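Local coordinates for ABC transporter, substrate-binding protein (Clostridium perfringens, PDB 4EDP) that probably binds a solute outside the cell and hands it to an ABC transporter for import into Clostridium perfringens, at residues 36-44 with 86-94; 45-56 with 293-301. One frame throughout, in Å; residues are numbered along the deposited sequence.

In the fold
Strand 37-41 leads through the short turn at 42-45 into helix 46-61, so interactions 1 and 2 are neighbours in the chain and in space: their centres lie about 15 Å apart. Interaction 1 pairs two parallel strands of the sheet, and interaction 2 packs the helix that follows the first strand against helix 289-299. F54 packs on both strands: its CZ lies 4.1 Å from V39 CG1 and its CE1 4.1 Å from Y91 OH. The turn at G43 also touches L49, with G43 CA 3.9 Å from L49 CD2. Here sit two acetates, probably from the crystallisation liquor; they may mark part of the solute-binding cleft.

Interaction 1 (36-44 with 86-94). With ACT (acetate ion), chain F; ACT (acetate ion), chain E.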
loop_
_atom_site.group_PDB
_atom_site.type_symbol
_atom_site.label_atom_id
_atom_site.label_comp_id
_atom_site.label_asym_id
_atom_site.label_seq_id
_atom_site.Cartn_x
_atom_site.Cartn_y
_atom_site.Cartn_z
ATOM N N LYS A 36 -20.924 20.343 7.560
ATOM C CA LYS A 36 -20.652 19.591 6.293
ATOM C C LYS A 36 -19.177 19.222 6.150
ATOM O O LYS A 36 -18.295 20.084 6.248
ATOM C CB LYS A 36 -21.114 20.438 5.109
ATOM C CG LYS A 36 -20.865 19.874 3.726
ATOM C CD LYS A 36 -21.499 20.822 2.699
ATOM C CE LYS A 36 -21.140 20.470 1.264
ATOM N NZ LYS A 36 -21.601 19.112 0.877
ATOM N N LEU A 37 -18.908 17.938 5.934
ATOM C CA LEU A 37 -17.539 17.475 5.767
ATOM C C LEU A 37 -17.396 16.907 4.365
ATOM O O LEU A 37 -18.088 15.948 4.013
ATOM C CB LEU A 37 -17.208 16.416 6.819
ATOM C CG LEU A 37 -15.746 16.007 6.977
ATOM C CD1 LEU A 37 -14.922 17.189 7.500
ATOM C CD2 LEU A 37 -15.628 14.816 7.925
ATOM N N VAL A 38 -16.505 17.497 3.571
ATOM C CA VAL A 38 -16.260 17.046 2.200
ATOM C C VAL A 38 -15.054 16.111 2.184
ATOM O O VAL A 38 -13.950 16.504 2.579
ATOM C CB VAL A 38 -16.012 18.237 1.242
ATOM C CG1 VAL A 38 -15.716 17.734 -0.166
ATOM C CG2 VAL A 38 -17.218 19.179 1.248
ATOM N N VAL A 39 -15.270 14.879 1.734
ATOM C CA VAL A 39 -14.217 13.869 1.723
ATOM C C VAL A 39 -13.774 13.454 0.317
ATOM O O VAL A 39 -14.591 13.006 -0.488
ATOM C CB VAL A 39 -14.706 12.597 2.448
ATOM C CG1 VAL A 39 -13.638 11.512 2.393
ATOM C CG2 VAL A 39 -15.129 12.910 3.888
ATOM N N SER A 40 -12.488 13.618 0.020
ATOM C CA SER A 40 -11.927 13.189 -1.265
ATOM C C SER A 40 -11.471 11.738 -1.097
ATOM O O SER A 40 -10.574 11.462 -0.290
ATOM C CB SER A 40 -10.758 14.082 -1.658
ATOM O OG SER A 40 -10.116 13.613 -2.829
ATOM N N THR A 41 -12.067 10.816 -1.854
ATOM C CA THR A 41 -11.728 9.404 -1.734
ATOM C C THR A 41 -12.089 8.628 -3.004
ATOM O O THR A 41 -12.682 9.180 -3.929
ATOM C CB THR A 41 -12.443 8.774 -0.513
ATOM O OG1 THR A 41 -11.877 7.487 -0.211
ATOM C CG2 THR A 41 -13.950 8.658 -0.759
ATOM N N TRP A 42 -11.716 7.353 -3.048
ATOM C CA TRP A 42 -11.994 6.503 -4.213
ATOM C C TRP A 42 -13.471 6.166 -4.338
ATOM O O TRP A 42 -14.013 6.101 -5.449
ATOM C CB TRP A 42 -11.205 5.191 -4.125
ATOM C CG TRP A 42 -9.723 5.388 -4.007
ATOM C CD1 TRP A 42 -8.835 5.565 -5.027
ATOM C CD2 TRP A 42 -8.956 5.425 -2.796
ATOM N NE1 TRP A 42 -7.567 5.724 -4.526
ATOM C CE2 TRP A 42 -7.615 5.633 -3.160
ATOM C CE3 TRP A 42 -9.276 5.305 -1.445
ATOM C CZ2 TRP A 42 -6.589 5.722 -2.215
ATOM C CZ3 TRP A 42 -8.247 5.384 -0.505
ATOM C CH2 TRP A 42 -6.933 5.599 -0.899
ATOM N N GLY A 43 -14.128 5.938 -3.210
ATOM C CA GLY A 43 -15.540 5.583 -3.235
ATOM C C GLY A 43 -15.783 4.212 -3.848
ATOM O O GLY A 43 -16.742 4.013 -4.606
ATOM N N LEU A 44 -14.893 3.268 -3.551
ATOM C CA LEU A 44 -15.041 1.898 -4.028
ATOM C C LEU A 44 -16.008 1.223 -3.073
ATOM O O LEU A 44 -15.934 1.452 -1.872
ATOM C CB LEU A 44 -13.697 1.174 -4.001
ATOM C CG LEU A 44 -12.600 1.738 -4.907
ATOM C CD1 LEU A 44 -11.256 1.046 -4.624
ATOM C CD2 LEU A 44 -13.002 1.612 -6.376
ATOM N N GLN A 86 -12.685 22.840 -1.938
ATOM C CA GLN A 86 -13.590 22.777 -0.778
ATOM C C GLN A 86 -13.451 21.460 0.004
ATOM O O GLN A 86 -14.243 21.162 0.901
ATOM C CB GLN A 86 -15.032 22.930 -1.233
ATOM C CG GLN A 86 -15.218 24.094 -2.192
ATOM C CD GLN A 86 -16.655 24.503 -2.353
ATOM O OE1 GLN A 86 -17.246 25.088 -1.444
ATOM N NE2 GLN A 86 -17.207 24.277 -3.541
ATOM N N ILE A 87 -12.444 20.681 -0.350
ATOM C CA ILE A 87 -12.192 19.405 0.307
ATOM C C ILE A 87 -11.648 19.633 1.733
ATOM O O ILE A 87 -10.801 20.501 1.947
ATOM C CB ILE A 87 -11.209 18.561 -0.537
ATOM C CG1 ILE A 87 -11.843 18.224 -1.894
ATOM C CG2 ILE A 87 -10.819 17.276 0.190
ATOM C CD1 ILE A 87 -10.941 17.442 -2.802
ATOM N N ASP A 88 -12.156 18.854 2.691
ATOM C CA ASP A 88 -11.736 18.919 4.101
ATOM C C ASP A 88 -10.700 17.825 4.417
ATOM O O ASP A 88 -9.663 18.066 5.044
ATOM C CB ASP A 88 -12.956 18.773 5.005
ATOM C CG ASP A 88 -13.911 19.961 4.894
ATOM O OD1 ASP A 88 -13.442 21.110 5.090
ATOM O OD2 ASP A 88 -15.126 19.748 4.663
ATOM N N ILE A 89 -11.002 16.607 4.013
ATOM C CA ILE A 89 -10.048 15.528 4.238
ATOM C C ILE A 89 -9.855 14.716 2.978
ATOM O O ILE A 89 -10.782 14.548 2.183
ATOM C CB ILE A 89 -10.400 14.614 5.402
ATOM C CG1 ILE A 89 -11.679 13.865 5.155
ATOM C CG2 ILE A 89 -10.452 15.392 6.729
ATOM C CD1 ILE A 89 -11.785 12.682 6.051
ATOM N N THR A 90 -8.644 14.191 2.830
ATOM C CA THR A 90 -8.251 13.471 1.643
ATOM C C THR A 90 -7.640 12.107 1.906
ATOM O O THR A 90 -6.661 11.980 2.656
ATOM C CB THR A 90 -7.213 14.319 0.878
ATOM O OG1 THR A 90 -7.796 15.589 0.513
ATOM C CG2 THR A 90 -6.714 13.602 -0.376
ATOM N N TYR A 91 -8.236 11.097 1.290
ATOM C CA TYR A 91 -7.748 9.710 1.350
ATOM C C TYR A 91 -6.868 9.456 0.112
ATOM O O TYR A 91 -7.312 9.669 -1.018
ATOM C CB TYR A 91 -8.906 8.703 1.298
ATOM C CG TYR A 91 -9.708 8.412 2.550
ATOM C CD1 TYR A 91 -10.673 9.285 3.018
ATOM C CD2 TYR A 91 -9.554 7.202 3.216
ATOM C CE1 TYR A 91 -11.438 8.973 4.150
ATOM C CE2 TYR A 91 -10.301 6.889 4.334
ATOM C CZ TYR A 91 -11.245 7.781 4.799
ATOM O OH TYR A 91 -11.994 7.460 5.896
ATOM N N LEU A 92 -5.629 9.012 0.313
ATOM C CA LEU A 92 -4.717 8.685 -0.787
ATOM C C LEU A 92 -3.753 7.580 -0.393
ATOM O O LEU A 92 -3.512 7.328 0.794
ATOM C CB LEU A 92 -3.836 9.895 -1.180
ATOM C CG LEU A 92 -4.473 11.150 -1.807
ATOM C CD1 LEU A 92 -3.516 12.354 -1.762
ATOM C CD2 LEU A 92 -4.926 10.829 -3.224
ATOM N N ALA A 93 -3.216 6.905 -1.403
ATOM C CA ALA A 93 -2.130 5.972 -1.185
ATOM C C ALA A 93 -0.978 6.871 -0.698
ATOM O O ALA A 93 -0.849 8.023 -1.131
ATOM C CB ALA A 93 -1.750 5.257 -2.479
ATOM N N GLU A 94 -0.144 6.367 0.203
ATOM C CA GLU A 94 0.935 7.191 0.759
ATOM C C GLU A 94 1.818 7.866 -0.313
ATOM O O GLU A 94 2.221 9.029 -0.142
ATOM C CB GLU A 94 1.811 6.363 1.715
ATOM C CG GLU A 94 2.821 7.236 2.432
ATOM C CD GLU A 94 3.816 6.491 3.287
ATOM O OE1 GLU A 94 3.859 5.243 3.235
ATOM O OE2 GLU A 94 4.580 7.189 3.992
HETATM C C ACT F . -12.496 4.146 -0.283
HETATM O O ACT F . -12.544 3.202 -1.104
HETATM O OXT ACT F . -13.004 5.231 -0.661
HETATM C CH3 ACT F . -11.867 3.980 1.072
HETATM C C ACT E . -11.750 3.926 6.133
HETATM O O ACT E . -11.773 4.995 6.803
HETATM O OXT ACT E . -11.305 2.906 6.722
HETATM C CH3 ACT E . -12.233 3.848 4.714
#
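Y91 reaches from strand 89-93 across to strand 37-41, with the backbone N of Y91 bonded to S40 O at 2.8 Å. Its CB sits 3.5 Å from T41 OG1, while ring atom CZ3 of W42 packs on the same CB. Further out, CG is still close to T41 OG1, and CD1 and CE1 meet the CG1 methyl of V39. On the other ring edge CE2 nears the methyl of one acetate, and the OH ends the chain by donating to that acetate's O at 2.6 Å, which lies in the ring plane. Y136 meets the same ring edge-to-face. This parallel pairing belongs to the mixed alpha/beta sheet of one lobe, where 37-41 lies between 65-69 and 89-93 with 262-269 antiparallel beyond 89-93, an order consistent with a type II periplasmic-binding-protein fold; the axes of the pair run at 15°. V39 lies beside I89 on the face covered by helix 276-286, CG2 to CG1 3.8 Å; on the reverse face, S40 CB packs against CD1 of I87, with M79 of helix 72-81 over both residues. At the start of the pairing D88 substitutes a carboxylate for a backbone acceptor. With its CG beside the backbone N (chi1 -67°), OD2 turns its anti lone pair to V38 N, 2.9 Å away in an almost straight bond (176°). V38 O in turn takes two donors, D88 N and I89 N, and D88 OD1 is held by S273 and N275. Where the strands end, Y91 O lies over one face of the W42 indole, offset toward the rim, and also accepts from R75, which makes a cation-pi contact with W42. A second acetate sits at the indole edge, its OXT gripped by T41 OG1 at 2.6 Å and G43 N at 2.9 Å.

Interaction 2 (45-56 with 293-301); sequences NEDVLKETVFEP and EKTAKALNE
This is an antiparallel helix-helix contact over one face of the sheet of one lobe: helix 46-61, the crossover helix of the beta-alpha-beta unit between strands 37-41 and 65-69, rests F54 on strand 65-69 and lies along helix 289-299. The segment axes come within 9.9 Å and run at 173°. Mostly methyls meet. L299 spreads its two branches over neighbouring residues, CD2 sliding past V48 CG1 at 3.6 Å and CD1 meeting L49 CD1 at about a right angle between the side chains. One turn on, T52 sits with its OG1 beside its own backbone N (chi1 -58°), which lets OG1 donate to V48 O at 2.8 Å and sends CG2 outward between K294 CB and T295 CG2. V48 O thus receives T52 N and OG1 from opposite faces of its plane, with A298 CB packed against the hydroxyl. T295 CG2 also presses on V53 CG2 at 3.5 Å, while its hydroxyl turns back to V291 O in its own helix. Helix 46-61 has a wider pi-type turn at 50-54 and is kinked at P56, which has no N-H to offer T52 O. K294 supplies a weak substitute: its chain bends at chi3 (64°) to set NZ 3.4 Å from T52 O, and a water accepting from NZ at 2.6 Å donates in turn to E51 O at 3.1 Å.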
loop_
_atom_site.group_PDB
_atom_site.type_symbol
_atom_site.label_atom_id
_atom_site.label_comp_id
_atom_site.label_asym_id
_atom_site.label_seq_id
_atom_site.Cartn_x
_atom_site.Cartn_y
_atom_site.Cartn_z
ATOM N N ASN A 45 -16.909 0.390 -3.585
ATOM C CA ASN A 45 -17.891 -0.260 -2.725
ATOM C C ASN A 45 -18.576 0.850 -1.937
ATOM O O ASN A 45 -18.771 0.737 -0.722
ATOM C CB ASN A 45 -17.210 -1.212 -1.747
ATOM C CG ASN A 45 -16.281 -2.189 -2.426
ATOM O OD1 ASN A 45 -16.479 -2.565 -3.584
ATOM N ND2 ASN A 45 -15.263 -2.629 -1.693
ATOM N N GLU A 46 -18.930 1.917 -2.654
ATOM C CA GLU A 46 -19.523 3.129 -2.079
ATOM C C GLU A 46 -20.654 2.895 -1.068
ATOM O O GLU A 46 -20.654 3.512 -0.003
ATOM C CB GLU A 46 -19.975 4.061 -3.215
ATOM C CG GLU A 46 -20.315 5.481 -2.776
ATOM C CD GLU A 46 -20.509 6.437 -3.953
ATOM O OE1 GLU A 46 -20.569 7.667 -3.724
ATOM O OE2 GLU A 46 -20.583 5.963 -5.105
ATOM N N ASP A 47 -21.618 2.035 -1.389
ATOM C CA ASP A 47 -22.701 1.762 -0.440
ATOM C C ASP A 47 -22.172 1.228 0.886
ATOM O O ASP A 47 -22.547 1.712 1.949
ATOM C CB ASP A 47 -23.741 0.783 -1.004
ATOM C CG ASP A 47 -24.676 1.432 -2.015
ATOM O OD1 ASP A 47 -24.341 2.520 -2.534
ATOM O OD2 ASP A 47 -25.750 0.846 -2.292
ATOM N N VAL A 48 -21.299 0.228 0.819
ATOM C CA VAL A 48 -20.738 -0.372 2.023
ATOM C C VAL A 48 -19.896 0.650 2.778
ATOM O O VAL A 48 -19.944 0.737 4.007
ATOM C CB VAL A 48 -19.867 -1.592 1.679
ATOM C CG1 VAL A 48 -19.313 -2.217 2.954
ATOM C CG2 VAL A 48 -20.672 -2.603 0.886
ATOM N N LEU A 49 -19.135 1.436 2.025
ATOM C CA LEU A 49 -18.275 2.462 2.599
ATOM C C LEU A 49 -19.098 3.491 3.378
ATOM O O LEU A 49 -18.773 3.846 4.514
ATOM C CB LEU A 49 -17.496 3.135 1.474
ATOM C CG LEU A 49 -16.480 4.185 1.860
ATOM C CD1 LEU A 49 -15.443 3.603 2.832
ATOM C CD2 LEU A 49 -15.806 4.721 0.597
ATOM N N LYS A 50 -20.167 3.969 2.754
ATOM C CA LYS A 50 -21.063 4.924 3.399
ATOM C C LYS A 50 -21.713 4.303 4.627
ATOM O O LYS A 50 -21.774 4.910 5.687
ATOM C CB LYS A 50 -22.156 5.358 2.425
ATOM C CG LYS A 50 -21.726 6.345 1.353
ATOM C CD LYS A 50 -22.842 6.515 0.326
ATOM C CE LYS A 50 -22.662 7.768 -0.517
ATOM N NZ LYS A 50 -21.308 7.846 -1.109
ATOM N N GLU A 51 -22.204 3.082 4.462
ATOM C CA GLU A 51 -22.878 2.359 5.529
ATOM C C GLU A 51 -21.981 2.081 6.735
ATOM O O GLU A 51 -22.377 2.263 7.888
ATOM C CB GLU A 51 -23.387 1.031 4.961
ATOM C CG GLU A 51 -24.055 0.121 5.963
ATOM C CD GLU A 51 -24.472 -1.207 5.342
ATOM O OE1 GLU A 51 -24.273 -1.394 4.119
ATOM O OE2 GLU A 51 -24.984 -2.067 6.083
ATOM N N THR A 52 -20.755 1.659 6.449
ATOM C CA THR A 52 -19.802 1.278 7.471
ATOM C C THR A 52 -19.044 2.413 8.140
ATOM O O THR A 52 -18.876 2.412 9.356
ATOM C CB THR A 52 -18.749 0.330 6.854
ATOM O OG1 THR A 52 -19.415 -0.817 6.309
ATOM C CG2 THR A 52 -17.717 -0.111 7.906
ATOM N N VAL A 53 -18.595 3.377 7.346
ATOM C CA VAL A 53 -17.771 4.467 7.846
ATOM C C VAL A 53 -18.404 5.853 8.001
ATOM O O VAL A 53 -18.461 6.408 9.103
ATOM C CB VAL A 53 -16.536 4.624 6.915
ATOM C CG1 VAL A 53 -15.669 5.810 7.342
ATOM C CG2 VAL A 53 -15.728 3.330 6.908
ATOM N N PHE A 54 -18.904 6.397 6.908
ATOM C CA PHE A 54 -19.392 7.759 6.924
ATOM C C PHE A 54 -20.716 8.033 7.615
ATOM O O PHE A 54 -20.826 8.988 8.378
ATOM C CB PHE A 54 -19.401 8.300 5.503
ATOM C CG PHE A 54 -18.059 8.218 4.840
ATOM C CD1 PHE A 54 -16.982 8.914 5.359
ATOM C CD2 PHE A 54 -17.871 7.462 3.698
ATOM C CE1 PHE A 54 -15.738 8.839 4.764
ATOM C CE2 PHE A 54 -16.623 7.401 3.090
ATOM C CZ PHE A 54 -15.557 8.082 3.636
ATOM N N GLU A 55 -21.717 7.214 7.345
ATOM C CA GLU A 55 -23.030 7.437 7.940
ATOM C C GLU A 55 -23.030 7.418 9.462
ATOM O O GLU A 55 -23.665 8.282 10.089
ATOM C CB GLU A 55 -24.047 6.444 7.383
ATOM C CG GLU A 55 -24.576 6.797 5.999
ATOM C CD GLU A 55 -25.536 7.990 6.005
ATOM O OE1 GLU A 55 -25.593 8.733 7.015
ATOM O OE2 GLU A 55 -26.253 8.180 4.990
ATOM N N PRO A 56 -22.335 6.444 10.070
ATOM C CA PRO A 56 -22.357 6.449 11.519
ATOM C C PRO A 56 -21.750 7.721 12.093
ATOM O O PRO A 56 -22.282 8.273 13.056
ATOM C CB PRO A 56 -21.546 5.207 11.882
ATOM C CG PRO A 56 -21.751 4.304 10.725
ATOM C CD PRO A 56 -21.725 5.213 9.540
ATOM N N GLU A 293 -12.025 -2.454 13.145
ATOM C CA GLU A 293 -12.614 -3.805 13.117
ATOM C C GLU A 293 -13.692 -3.889 12.031
ATOM O O GLU A 293 -13.699 -4.813 11.231
ATOM C CB GLU A 293 -13.217 -4.175 14.479
ATOM C CG GLU A 293 -12.165 -4.368 15.556
ATOM C CD GLU A 293 -12.720 -4.676 16.940
ATOM O OE1 GLU A 293 -13.924 -4.438 17.195
ATOM O OE2 GLU A 293 -11.918 -5.145 17.781
ATOM N N LYS A 294 -14.591 -2.907 11.995
ATOM C CA LYS A 294 -15.672 -2.892 11.004
ATOM C C LYS A 294 -15.155 -2.873 9.572
ATOM O O LYS A 294 -15.668 -3.605 8.729
ATOM C CB LYS A 294 -16.615 -1.699 11.231
ATOM C CG LYS A 294 -17.422 -1.804 12.521
ATOM C CD LYS A 294 -18.252 -0.558 12.819
ATOM C CE LYS A 294 -19.339 -0.296 11.789
ATOM N NZ LYS A 294 -20.117 0.941 12.135
ATOM N N THR A 295 -14.149 -2.049 9.288
ATOM C CA THR A 295 -13.613 -1.955 7.920
ATOM C C THR A 295 -12.799 -3.190 7.506
ATOM O O THR A 295 -12.745 -3.533 6.319
ATOM C CB THR A 295 -12.807 -0.657 7.695
ATOM O OG1 THR A 295 -11.777 -0.550 8.680
ATOM C CG2 THR A 295 -13.729 0.551 7.816
ATOM N N ALA A 296 -12.185 -3.859 8.481
ATOM C CA ALA A 296 -11.434 -5.089 8.215
ATOM C C ALA A 296 -12.424 -6.143 7.704
ATOM O O ALA A 296 -12.189 -6.833 6.712
ATOM C CB ALA A 296 -10.784 -5.572 9.489
ATOM N N LYS A 297 -13.554 -6.227 8.389
ATOM C CA LYS A 297 -14.602 -7.196 8.060
ATOM C C LYS A 297 -15.419 -6.842 6.824
ATOM O O LYS A 297 -15.696 -7.709 5.983
ATOM C CB LYS A 297 -15.554 -7.329 9.249
ATOM C CG LYS A 297 -14.884 -7.782 10.537
ATOM C CD LYS A 297 -15.849 -7.760 11.704
ATOM C CE LYS A 297 -15.120 -8.013 13.007
ATOM N NZ LYS A 297 -16.038 -7.938 14.165
ATOM N N ALA A 298 -15.827 -5.582 6.709
ATOM C CA ALA A 298 -16.692 -5.175 5.604
ATOM C C ALA A 298 -15.985 -4.759 4.328
ATOM O O ALA A 298 -16.514 -4.975 3.235
ATOM C CB ALA A 298 -17.625 -4.048 6.062
ATOM N N LEU A 299 -14.802 -4.167 4.457
ATOM C CA LEU A 299 -14.077 -3.658 3.297
ATOM C C LEU A 299 -12.712 -4.298 3.051
ATOM O O LEU A 299 -11.962 -3.844 2.190
ATOM C CB LEU A 299 -13.883 -2.140 3.458
ATOM C CG LEU A 299 -15.138 -1.274 3.568
ATOM C CD1 LEU A 299 -14.775 0.167 3.935
ATOM C CD2 LEU A 299 -15.919 -1.342 2.254
ATOM N N ASN A 300 -12.394 -5.354 3.785
ATOM C CA ASN A 300 -11.100 -6.031 3.658
ATOM C C ASN A 300 -9.911 -5.089 3.807
ATOM O O ASN A 300 -8.920 -5.221 3.099
ATOM C CB ASN A 300 -11.004 -6.841 2.361
ATOM C CG ASN A 300 -12.025 -7.963 2.320
ATOM O OD1 ASN A 300 -12.487 -8.432 3.369
ATOM N ND2 ASN A 300 -12.391 -8.391 1.123
ATOM N N GLU A 301 -10.029 -4.137 4.731
ATOM C CA GLU A 301 -8.926 -3.207 5.021
ATOM C C GLU A 301 -8.128 -3.758 6.186
ATOM O O GLU A 301 -8.669 -3.954 7.278
ATOM C CB GLU A 301 -9.432 -1.804 5.348
ATOM C CG GLU A 301 -10.036 -1.085 4.152
ATOM C CD GLU A 301 -10.550 0.310 4.477
ATOM O OE1 GLU A 301 -10.504 0.738 5.651
ATOM O OE2 GLU A 301 -11.022 0.976 3.536
HETATM O O HOH W 1 -22.207 0.782 10.640
#